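Local coordinates for histidine triad (HIT) protein (Clostridium difficile, PDB 4EGU), which binds guanosine-5'-monophosphate and zinc and is probably a nucleotide hydrolase or transferase of the histidine triad family, though its physiological substrate is unknown, at residues Thr82-Ile87 with Tyr103-Gly108. Numbering follows the deposited sequence. Where two conformers were deposited one is given.
With 5GP (guanosine-5'-monophosphate), chain C.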
ATOM      1  N   THR A  82       0.562   1.930  17.794  1.00 10.09           N
ATOM      2  CA  THR A  82      -0.733   1.276  17.849  1.00 10.32           C
ATOM      3  C   THR A  82      -1.064   0.516  16.565  1.00  9.64           C
ATOM      4  O   THR A  82      -1.767  -0.495  16.633  1.00 11.01           O
ATOM      5  CB  THR A  82      -1.857   2.276  18.215  1.00 10.83           C
ATOM      6  OG1 THR A  82      -1.774   3.407  17.337  1.00 11.01           O
ATOM      7  CG2 THR A  82      -1.718   2.736  19.632  1.00 12.34           C
ATOM      8  N   GLY A  83      -0.578   0.997  15.420  1.00  9.32           N
ATOM      9  CA  GLY A  83      -0.743   0.313  14.148  1.00  9.38           C
ATOM     10  C   GLY A  83      -1.559   1.139  13.158  1.00  8.83           C
ATOM     11  O   GLY A  83      -2.246   2.103  13.502  1.00  9.73           O
ATOM     12  N   PHE A  84      -1.503   0.721  11.896  1.00  8.19           N
ATOM     13  CA  PHE A  84      -2.172   1.460  10.838  1.00  7.97           C
ATOM     14  C   PHE A  84      -2.240   0.584   9.591  1.00  7.60           C
ATOM     15  O   PHE A  84      -1.567  -0.434   9.514  1.00  8.37           O
ATOM     16  CB  PHE A  84      -1.466   2.805  10.547  1.00  8.44           C
ATOM     17  CG  PHE A  84      -0.016   2.705  10.163  1.00  8.28           C
ATOM     18  CD1 PHE A  84       0.983   2.657  11.121  1.00  8.76           C
ATOM     19  CD2 PHE A  84       0.352   2.713   8.827  1.00  8.88           C
ATOM     20  CE1 PHE A  84       2.313   2.617  10.764  1.00  9.52           C
ATOM     21  CE2 PHE A  84       1.687   2.672   8.458  1.00  9.44           C
ATOM     22  CZ  PHE A  84       2.670   2.624   9.428  1.00  9.53           C
ATOM     23  N   ARG A  85      -3.040   1.011   8.625  1.00  7.72           N
ATOM     24  CA  ARG A  85      -3.158   0.317   7.351  1.00  7.19           C
ATOM     25  C   ARG A  85      -2.922   1.322   6.226  1.00  7.10           C
ATOM     26  O   ARG A  85      -3.346   2.481   6.307  1.00  8.35           O
ATOM     27  CB  ARG A  85      -4.559  -0.310   7.223  1.00  7.83           C
ATOM     28  CG  ARG A  85      -4.735  -1.199   6.008  1.00  8.42           C
ATOM     29  CD  ARG A  85      -6.079  -1.899   6.029  1.00  9.41           C
ATOM     30  NE  ARG A  85      -6.163  -2.793   7.167  1.00  9.82           N
ATOM     31  CZ  ARG A  85      -7.293  -3.184   7.752  1.00 10.40           C
ATOM     32  NH1 ARG A  85      -8.465  -2.786   7.286  1.00 12.18           N
ATOM     33  NH2 ARG A  85      -7.228  -3.921   8.830  1.00 11.58           N
ATOM     34  N   VAL A  86      -2.237   0.837   5.195  1.00  6.85           N
ATOM     35  CA  VAL A  86      -1.942   1.623   3.994  1.00  7.09           C
ATOM     36  C   VAL A  86      -2.656   0.948   2.814  1.00  6.98           C
ATOM     37  O   VAL A  86      -2.515  -0.252   2.618  1.00  7.56           O
ATOM     38  CB  VAL A  86      -0.440   1.666   3.749  1.00  7.79           C
ATOM     39  CG1 VAL A  86      -0.105   2.394   2.449  1.00  8.97           C
ATOM     40  CG2 VAL A  86       0.291   2.282   4.933  1.00  8.75           C
ATOM     41  N   ILE A  87      -3.409   1.723   2.043  1.00  7.01           N
ATOM     42  CA  ILE A  87      -4.189   1.199   0.931  1.00  7.30           C
ATOM     43  C   ILE A  87      -3.966   2.053  -0.321  1.00  7.16           C
ATOM     44  O   ILE A  87      -4.060   3.284  -0.282  1.00  7.99           O
ATOM     45  CB  ILE A  87      -5.694   1.154   1.248  1.00  8.16           C
ATOM     46  CG1 ILE A  87      -5.971   0.440   2.575  1.00  8.84           C
ATOM     47  CG2 ILE A  87      -6.432   0.464   0.088  1.00 10.07           C
ATOM     48  CD1 ILE A  87      -6.232   1.397   3.705  1.00 10.98           C
ATOM     49  N   TYR A 103      -2.360   7.343  -1.603  1.00  7.72           N
ATOM     50  CA  TYR A 103      -2.386   6.295  -0.615  1.00  7.94           C
ATOM     51  C   TYR A 103      -3.248   6.739   0.546  1.00  8.42           C
ATOM     52  O   TYR A 103      -3.135   7.858   1.023  1.00 10.99           O
ATOM     53  CB  TYR A 103      -0.962   5.962  -0.126  1.00  8.47           C
ATOM     54  CG  TYR A 103      -0.208   5.147  -1.141  1.00  8.73           C
ATOM     55  CD1 TYR A 103       0.246   5.683  -2.329  1.00 10.45           C
ATOM     56  CD2 TYR A 103      -0.028   3.790  -0.946  1.00  9.60           C
ATOM     57  CE1 TYR A 103       0.893   4.877  -3.279  1.00 11.76           C
ATOM     58  CE2 TYR A 103       0.623   2.981  -1.882  1.00  9.69           C
ATOM     59  CZ  TYR A 103       1.071   3.533  -3.039  1.00 11.05           C
ATOM     60  OH  TYR A 103       1.678   2.761  -3.990  1.00 14.34           O
ATOM     61  N   HIS A 104      -4.096   5.835   1.008  1.00  7.88           N
ATOM     62  CA  HIS A 104      -4.863   6.027   2.231  1.00  8.36           C
ATOM     63  C   HIS A 104      -4.074   5.489   3.413  1.00  8.02           C
ATOM     64  O   HIS A 104      -3.571   4.364   3.355  1.00  9.39           O
ATOM     65  CB  HIS A 104      -6.169   5.237   2.179  0.80  7.99           C
ATOM     66  CG  HIS A 104      -7.106   5.592   1.079  0.80  8.66           C
ATOM     67  ND1 HIS A 104      -8.204   6.395   1.294  0.80  9.47           N
ATOM     68  CD2 HIS A 104      -7.167   5.156  -0.213  0.80  9.93           C
ATOM     69  CE1 HIS A 104      -8.865   6.489   0.151  0.80 10.72           C
ATOM     70  NE2 HIS A 104      -8.267   5.745  -0.771  0.80  9.97           N
ATOM     71  N   ILE A 105      -4.036   6.267   4.500  1.00  7.61           N
ATOM     72  CA  ILE A 105      -3.591   5.782   5.798  1.00  7.54           C
ATOM     73  C   ILE A 105      -4.818   5.746   6.703  1.00  7.82           C
ATOM     74  O   ILE A 105      -5.485   6.766   6.872  1.00  8.61           O
ATOM     75  CB  ILE A 105      -2.562   6.701   6.484  1.00  8.34           C
ATOM     76  CG1 ILE A 105      -1.426   7.174   5.583  1.00  9.39           C
ATOM     77  CG2 ILE A 105      -2.001   5.996   7.721  1.00 10.69           C
ATOM     78  CD1 ILE A 105      -0.575   8.271   6.258  1.00 10.00           C
ATOM     79  N   LEU A 106      -5.089   4.574   7.280  1.00  7.64           N
ATOM     80  CA  LEU A 106      -6.146   4.420   8.291  1.00  7.92           C
ATOM     81  C   LEU A 106      -5.492   4.090   9.617  1.00  7.66           C
ATOM     82  O   LEU A 106      -4.664   3.182   9.688  1.00  8.41           O
ATOM     83  CB  LEU A 106      -7.103   3.294   7.930  1.00  8.38           C
ATOM     84  CG  LEU A 106      -7.803   3.435   6.573  1.00  9.88           C
ATOM     85  CD1 LEU A 106      -8.770   2.265   6.380  1.00 10.70           C
ATOM     86  CD2 LEU A 106      -8.517   4.739   6.369  1.00 12.59           C
ATOM     87  N   ALA A 107      -5.875   4.772  10.698  1.00  8.54           N
ATOM     88  CA  ALA A 107      -5.270   4.499  12.006  1.00  9.36           C
ATOM     89  C   ALA A 107      -6.157   5.048  13.119  1.00  9.80           C
ATOM     90  O   ALA A 107      -7.148   5.727  12.873  1.00 10.46           O
ATOM     91  CB  ALA A 107      -3.878   5.110  12.108  1.00  9.60           C
ATOM     92  N   GLY A 108      -5.762   4.744  14.355  1.00 10.80           N
ATOM     93  CA  GLY A 108      -6.382   5.338  15.534  1.00 11.52           C
ATOM     94  C   GLY A 108      -7.508   4.516  16.112  1.00 11.42           C
ATOM     95  O   GLY A 108      -8.178   4.967  17.026  1.00 12.62           O
TER
HETATM   96  P   5GP C 201     -10.534   6.493  -3.777  0.80 10.50           P
HETATM   97  O1P 5GP C 201     -11.820   5.755  -3.472  0.80 13.64           O
HETATM   98  O2P 5GP C 201     -10.450   7.131  -5.135  0.80 11.45           O
HETATM   99  O3P 5GP C 201      -9.376   5.618  -3.548  0.80  8.90           O
HETATM  100  O5' 5GP C 201     -10.318   7.571  -2.657  0.80 15.29           O
HETATM  101  C5' 5GP C 201     -10.615   8.926  -2.903  0.80 16.90           C
HETATM  102  C4' 5GP C 201     -10.873   9.621  -1.617  0.80 15.01           C
HETATM  103  O4' 5GP C 201     -10.899  11.030  -1.857  0.80 12.48           O
HETATM  104  C3' 5GP C 201     -12.208   9.264  -0.961  0.80 13.37           C
HETATM  105  O3' 5GP C 201     -11.978   8.582   0.275  0.80 13.24           O
HETATM  106  C2' 5GP C 201     -12.879  10.637  -0.713  0.80 13.87           C
HETATM  107  O2' 5GP C 201     -13.527  10.779   0.536  0.80 14.76           O
HETATM  108  C1' 5GP C 201     -11.715  11.622  -0.891  0.80 12.94           C
HETATM  109  N9  5GP C 201     -12.099  12.934  -1.391  0.80 13.59           N
HETATM  110  C8  5GP C 201     -12.829  13.148  -2.502  0.80 16.51           C
HETATM  111  N7  5GP C 201     -12.966  14.471  -2.714  0.80 18.84           N
HETATM  112  C5  5GP C 201     -12.293  15.096  -1.726  0.80 15.00           C
HETATM  113  C6  5GP C 201     -12.096  16.437  -1.434  0.80 15.43           C
HETATM  114  O6  5GP C 201     -12.576  17.386  -2.126  0.80 19.38           O
HETATM  115  N1  5GP C 201     -11.342  16.678  -0.350  0.80 15.17           N
HETATM  116  C2  5GP C 201     -10.804  15.704   0.430  0.80 12.66           C
HETATM  117  N2  5GP C 201     -10.076  16.090   1.489  0.80 13.91           N
HETATM  118  N3  5GP C 201     -10.981  14.395   0.193  0.80 12.34           N
HETATM  119  C4  5GP C 201     -11.729  14.114  -0.897  0.80 14.76           C
HETATM  120  O   HOH W   1      -3.698   3.090  15.466  1.00 10.91           O
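Ile87 CD1 lies 3.8 Å from Leu106 CD1, the two side chains crossing obliquely on the sheet face that also carries Arg85 and His104. On the other face, Val86 CG1, anti to its backbone N (chi1 176°), reaches the edge of the Tyr103 ring at CD2 (3.7 Å). Phe84 keeps CG in the crowded position between N and carbonyl carbon; its ring lies alongside Ile105, touching CG2 through CD2, and its end leads away from that strand, while its CB rests on Ala107 CB. Antiparallel pairing joins the backbones: Arg85 with Leu106 and Ile87 with His104 are hydrogen-bonded pairs, the straightest of the four backbone bonds being Leu106 N to Arg85 O (2.9 Å, 169°). At the loop end, one water accepts from Thr82 OG1 and Gly108 N and donates to Gly83 O. Toward the nucleotide, His104 of the histidine triad motif donates from NE2 to O3P of GMP (3.0 Å, 172°), and a hydrogen bond between its ND1 and His40 NE2 helps fix the ring. Strand 103-107 is flanked by strand 39-45, helix 61-77 packs under Phe84 and Tyr103, and strand 84-90 pairs antiparallel with a strand of the second subunit, carrying the sheet across the dimer interface.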